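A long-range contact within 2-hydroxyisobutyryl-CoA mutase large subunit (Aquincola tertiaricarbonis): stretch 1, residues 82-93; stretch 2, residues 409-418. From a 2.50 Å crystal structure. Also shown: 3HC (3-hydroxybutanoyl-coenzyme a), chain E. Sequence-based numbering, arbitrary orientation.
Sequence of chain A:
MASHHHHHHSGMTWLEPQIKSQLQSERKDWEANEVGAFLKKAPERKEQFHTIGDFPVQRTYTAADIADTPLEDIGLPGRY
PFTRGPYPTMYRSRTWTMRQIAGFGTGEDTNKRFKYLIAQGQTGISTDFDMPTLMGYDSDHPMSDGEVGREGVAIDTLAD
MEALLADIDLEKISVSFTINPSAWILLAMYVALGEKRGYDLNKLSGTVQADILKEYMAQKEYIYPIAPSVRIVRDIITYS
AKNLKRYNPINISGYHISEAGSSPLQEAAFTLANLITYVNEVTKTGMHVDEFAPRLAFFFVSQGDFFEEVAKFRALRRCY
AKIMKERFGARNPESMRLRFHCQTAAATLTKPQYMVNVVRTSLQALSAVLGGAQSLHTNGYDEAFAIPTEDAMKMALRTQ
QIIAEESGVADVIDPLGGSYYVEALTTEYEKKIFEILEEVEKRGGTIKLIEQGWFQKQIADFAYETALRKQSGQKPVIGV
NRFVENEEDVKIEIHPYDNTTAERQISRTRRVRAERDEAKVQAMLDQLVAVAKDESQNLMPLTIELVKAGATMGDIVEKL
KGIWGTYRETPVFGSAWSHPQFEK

Stretch 1 (82-93) FTRGPYPTMYRS
Stretch 2 409-418: VADVIDPLGG

Contact between two irregular segments of the mutase large subunit, whose touching residues are at least 318 apart in sequence. In the backbone, type I turns span F82–G85 (G85 N to F82 O, 3.1 Å) and D414–G417 (G417 N to D414 O, 3.0 Å); 409–411 have helical phi/psi. CA atoms of R84 and D414 lie 5.2 Å apart, M90 and I413 6.6 Å, Y91 and A410 5.2 Å, R92 and D411 5.3 Å, so the stretches run broadly antiparallel from R84–D414 to Y91–A410, then step together to R92–D411. Among charged and polar contacts, R84 (m, t, p, chi4 -159°) joins the two turns. Its NE forms a salt bridge to D414 OD2 (2.9 Å; D414 chi1 t, phi/psi 45/62) whose N-H...OD2 hydrogen bond is nearly linear (174°), while NH2 donates to D414 O (2.8 Å, 137°). R84 NH2 also lies 3.7 Å from G417 CA, where a CB would clash with it. R92 (m, t, chi3 105°, chi4 -118°) donates from NE to D411 O (2.7 Å, 160°). In the apolar packing, I413 (m, t) points toward stretch 1, placing CG2 3.5 Å from M90 CG; Y91 CB meets A410 CB at 3.8 Å. Separately, the I413 CD1 methyl packs against the backbone carbonyl P88 O (3.3 Å). Water 2 accepts from Y91 N (3.0 Å) and donates weakly to A410 O (3.4 Å). Toward the ligand, M90 O lies 2.9 Å from 3HC N6A.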

# COMPACT_ATOMS: atom_id res chain seq x y z
N PHE A 82 12.89 17.92 17.42
CA PHE A 82 11.72 17.58 16.58
C PHE A 82 11.86 16.36 15.67
O PHE A 82 11.11 16.24 14.71
CB PHE A 82 11.19 18.80 15.78
CG PHE A 82 11.06 20.09 16.56
CD1 PHE A 82 9.89 20.41 17.23
CD2 PHE A 82 12.11 21.00 16.60
CE1 PHE A 82 9.77 21.60 17.93
CE2 PHE A 82 12.01 22.18 17.33
CZ PHE A 82 10.83 22.48 17.97
N THR A 83 12.75 15.43 15.99
CA THR A 83 12.92 14.18 15.23
C THR A 83 11.56 13.46 15.04
O THR A 83 11.24 13.00 13.93
CB THR A 83 13.91 13.31 16.01
OG1 THR A 83 15.04 14.11 16.37
CG2 THR A 83 14.31 12.00 15.27
N ARG A 84 10.74 13.41 16.11
CA ARG A 84 9.43 12.74 16.16
C ARG A 84 8.23 13.53 15.57
O ARG A 84 7.13 12.98 15.49
CB ARG A 84 9.15 12.28 17.60
CG ARG A 84 10.40 11.65 18.24
CD ARG A 84 10.08 10.80 19.43
NE ARG A 84 9.38 9.60 19.02
CZ ARG A 84 8.63 8.87 19.83
NH1 ARG A 84 8.48 9.21 21.10
NH2 ARG A 84 8.01 7.79 19.36
N GLY A 85 8.45 14.76 15.14
CA GLY A 85 7.40 15.55 14.53
C GLY A 85 7.44 17.00 14.96
O GLY A 85 7.87 17.31 16.08
N PRO A 86 7.01 17.93 14.07
CA PRO A 86 7.06 19.37 14.43
C PRO A 86 5.97 19.82 15.43
O PRO A 86 6.12 20.87 16.07
CB PRO A 86 6.90 20.07 13.08
CG PRO A 86 6.05 19.14 12.28
CD PRO A 86 6.48 17.74 12.70
N TYR A 87 4.88 19.03 15.56
CA TYR A 87 3.76 19.32 16.46
C TYR A 87 3.63 18.24 17.56
O TYR A 87 3.94 17.08 17.31
CB TYR A 87 2.44 19.49 15.67
CG TYR A 87 2.52 20.33 14.40
CD1 TYR A 87 3.12 21.58 14.41
CD2 TYR A 87 1.94 19.89 13.22
CE1 TYR A 87 3.22 22.35 13.25
CE2 TYR A 87 1.98 20.67 12.05
CZ TYR A 87 2.63 21.90 12.08
OH TYR A 87 2.67 22.66 10.94
N PRO A 88 3.21 18.60 18.79
CA PRO A 88 3.14 17.57 19.85
C PRO A 88 1.94 16.64 19.76
O PRO A 88 1.89 15.67 20.50
CB PRO A 88 3.06 18.42 21.12
CG PRO A 88 2.34 19.65 20.69
CD PRO A 88 2.85 19.94 19.31
N THR A 89 0.96 16.95 18.91
CA THR A 89 -0.32 16.25 18.77
C THR A 89 -0.51 15.59 17.42
O THR A 89 -1.31 14.64 17.29
CB THR A 89 -1.46 17.20 19.16
OG1 THR A 89 -2.71 16.58 18.99
CG2 THR A 89 -1.38 18.52 18.47
N MET A 90 0.26 16.08 16.41
CA MET A 90 0.26 15.62 15.03
C MET A 90 -1.12 15.25 14.50
O MET A 90 -2.06 16.04 14.64
CB MET A 90 1.31 14.53 14.81
CG MET A 90 2.74 15.00 15.01
SD MET A 90 3.36 16.14 13.74
CE MET A 90 3.36 15.10 12.33
N TYR A 91 -1.27 14.05 13.93
CA TYR A 91 -2.51 13.56 13.31
C TYR A 91 -3.66 13.18 14.25
O TYR A 91 -4.75 12.89 13.77
CB TYR A 91 -2.23 12.44 12.29
CG TYR A 91 -1.01 12.65 11.42
CD1 TYR A 91 -0.78 13.87 10.79
CD2 TYR A 91 -0.10 11.61 11.22
CE1 TYR A 91 0.34 14.06 9.99
CE2 TYR A 91 1.03 11.79 10.42
CZ TYR A 91 1.24 13.01 9.79
OH TYR A 91 2.31 13.16 8.96
N ARG A 92 -3.45 13.20 15.57
CA ARG A 92 -4.54 12.89 16.51
C ARG A 92 -5.43 14.15 16.64
O ARG A 92 -6.57 14.08 17.11
CB ARG A 92 -3.99 12.53 17.90
CG ARG A 92 -3.02 11.37 17.92
CD ARG A 92 -2.29 11.33 19.24
NE ARG A 92 -2.86 10.23 19.99
CZ ARG A 92 -3.49 10.34 21.13
NH1 ARG A 92 -3.63 11.53 21.71
NH2 ARG A 92 -3.99 9.27 21.72
N SER A 93 -4.86 15.30 16.26
CA SER A 93 -5.52 16.60 16.32
C SER A 93 -5.81 17.11 14.92
O SER A 93 -6.95 17.47 14.66
CB SER A 93 -4.68 17.58 17.13
OG SER A 93 -5.29 18.85 17.16
N VAL A 409 -2.60 4.30 11.77
CA VAL A 409 -1.27 4.93 11.86
C VAL A 409 -1.28 6.39 12.30
O VAL A 409 -0.23 6.92 12.67
CB VAL A 409 -0.38 4.72 10.62
CG1 VAL A 409 -0.28 3.24 10.24
CG2 VAL A 409 -0.85 5.59 9.46
N ALA A 410 -2.48 7.04 12.22
CA ALA A 410 -2.64 8.44 12.55
C ALA A 410 -2.84 8.67 14.04
O ALA A 410 -2.78 9.81 14.48
CB ALA A 410 -3.82 9.01 11.77
N ASP A 411 -3.08 7.59 14.82
CA ASP A 411 -3.41 7.72 16.25
C ASP A 411 -2.26 7.68 17.25
O ASP A 411 -2.48 8.02 18.41
CB ASP A 411 -4.56 6.77 16.63
CG ASP A 411 -5.78 6.83 15.72
OD1 ASP A 411 -5.88 7.79 14.94
OD2 ASP A 411 -6.66 5.93 15.83
N VAL A 412 -1.05 7.25 16.83
CA VAL A 412 0.13 7.21 17.69
C VAL A 412 1.19 8.03 16.97
O VAL A 412 1.43 7.79 15.79
CB VAL A 412 0.60 5.76 18.04
CG1 VAL A 412 1.93 5.75 18.78
CG2 VAL A 412 -0.46 5.03 18.87
N ILE A 413 1.78 9.03 17.67
CA ILE A 413 2.79 9.91 17.07
C ILE A 413 4.15 9.23 16.99
O ILE A 413 4.61 8.63 17.98
CB ILE A 413 2.85 11.33 17.72
CG1 ILE A 413 1.46 11.97 17.75
CG2 ILE A 413 3.83 12.25 16.96
CD1 ILE A 413 1.30 12.97 18.74
N ASP A 414 4.82 9.37 15.81
CA ASP A 414 6.13 8.79 15.48
C ASP A 414 6.16 7.31 15.95
O ASP A 414 6.90 6.96 16.88
CB ASP A 414 7.28 9.63 16.07
CG ASP A 414 8.63 9.26 15.49
OD1 ASP A 414 8.78 9.33 14.26
OD2 ASP A 414 9.51 8.86 16.26
N PRO A 415 5.26 6.46 15.36
CA PRO A 415 5.17 5.05 15.82
C PRO A 415 6.45 4.26 15.64
O PRO A 415 6.68 3.32 16.39
CB PRO A 415 4.01 4.50 15.00
CG PRO A 415 3.92 5.38 13.81
CD PRO A 415 4.30 6.72 14.27
N LEU A 416 7.30 4.68 14.67
CA LEU A 416 8.58 4.04 14.40
C LEU A 416 9.68 4.49 15.36
O LEU A 416 10.78 3.94 15.32
CB LEU A 416 9.02 4.21 12.92
CG LEU A 416 8.09 3.69 11.81
CD1 LEU A 416 8.85 3.53 10.50
CD2 LEU A 416 7.47 2.38 12.16
N GLY A 417 9.37 5.45 16.23
CA GLY A 417 10.33 5.94 17.22
C GLY A 417 10.82 4.82 18.10
O GLY A 417 10.02 4.01 18.57
N GLY A 418 12.13 4.72 18.24
CA GLY A 418 12.74 3.67 19.05
C GLY A 418 13.24 2.48 18.27
O GLY A 418 14.11 1.76 18.77
N1A 3HC E . -2.41 20.75 16.21
C2A 3HC E . -2.79 22.19 16.21
N3A 3HC E . -2.60 22.81 14.89
C4A 3HC E . -2.13 22.10 13.83
C5A 3HC E . -1.80 20.80 13.93
C6A 3HC E . -1.92 20.15 15.11
N6A 3HC E . -1.58 18.86 15.15
N7A 3HC E . -1.39 20.40 12.72
C8A 3HC E . -1.47 21.44 11.89
N9A 3HC E . -1.90 22.49 12.58
C1B 3HC E . -2.15 23.89 12.10
C2B 3HC E . -0.89 24.58 11.65
O2B 3HC E . -0.21 25.22 12.73
C3B 3HC E . -1.43 25.59 10.64
O3B 3HC E . -1.95 26.76 11.32
P3B 3HC E . -1.65 28.27 10.82
O7A 3HC E . -2.23 28.30 9.47
O8A 3HC E . -2.39 29.07 11.83
O9A 3HC E . -0.17 28.35 10.91
C4B 3HC E . -2.60 24.85 10.00
O4B 3HC E . -3.02 23.83 10.95
C5B 3HC E . -2.20 24.25 8.64
O5B 3HC E . -1.34 23.11 8.84
P1A 3HC E . 0.20 23.03 8.32
O1A 3HC E . 0.80 24.39 8.18
O2A 3HC E . 0.91 22.03 9.13
O3A 3HC E . -0.12 22.34 6.86
P2A 3HC E . -0.26 23.07 5.42
O4A 3HC E . -0.61 22.04 4.43
O5A 3HC E . -1.11 24.29 5.51
O6A 3HC E . 1.23 23.55 5.20
CBP 3HC E . 3.49 23.52 4.33
CCP 3HC E . 2.34 22.68 4.92
CDP 3HC E . 3.98 24.44 5.47
CEP 3HC E . 4.65 22.60 3.94
CAP 3HC E . 3.00 24.39 3.12
OAP 3HC E . 4.00 25.30 2.61
C9P 3HC E . 2.26 23.63 1.98
O9P 3HC E . 1.04 23.45 2.03
N8P 3HC E . 3.00 23.29 0.92
C7P 3HC E . 2.39 22.63 -0.25
C6P 3HC E . 3.38 22.59 -1.40
C5P 3HC E . 2.83 21.82 -2.61
O5P 3HC E . 1.75 21.23 -2.59
N4P 3HC E . 3.64 21.87 -3.67
C3P 3HC E . 3.33 21.20 -4.92
C2P 3HC E . 4.63 20.95 -5.64
S1P 3HC E . 4.38 20.02 -7.19
C1 3HC E . 6.10 19.99 -7.72
O1 3HC E . 6.85 20.96 -7.63
C2 3HC E . 6.64 18.65 -8.23
C3 3HC E . 6.20 18.34 -9.66
O3 3HC E . 4.78 18.35 -9.73
C4 3HC E . 6.79 19.35 -10.65
O HOH W 1 5.42 6.33 19.81
O HOH W 2 0.18 11.45 14.44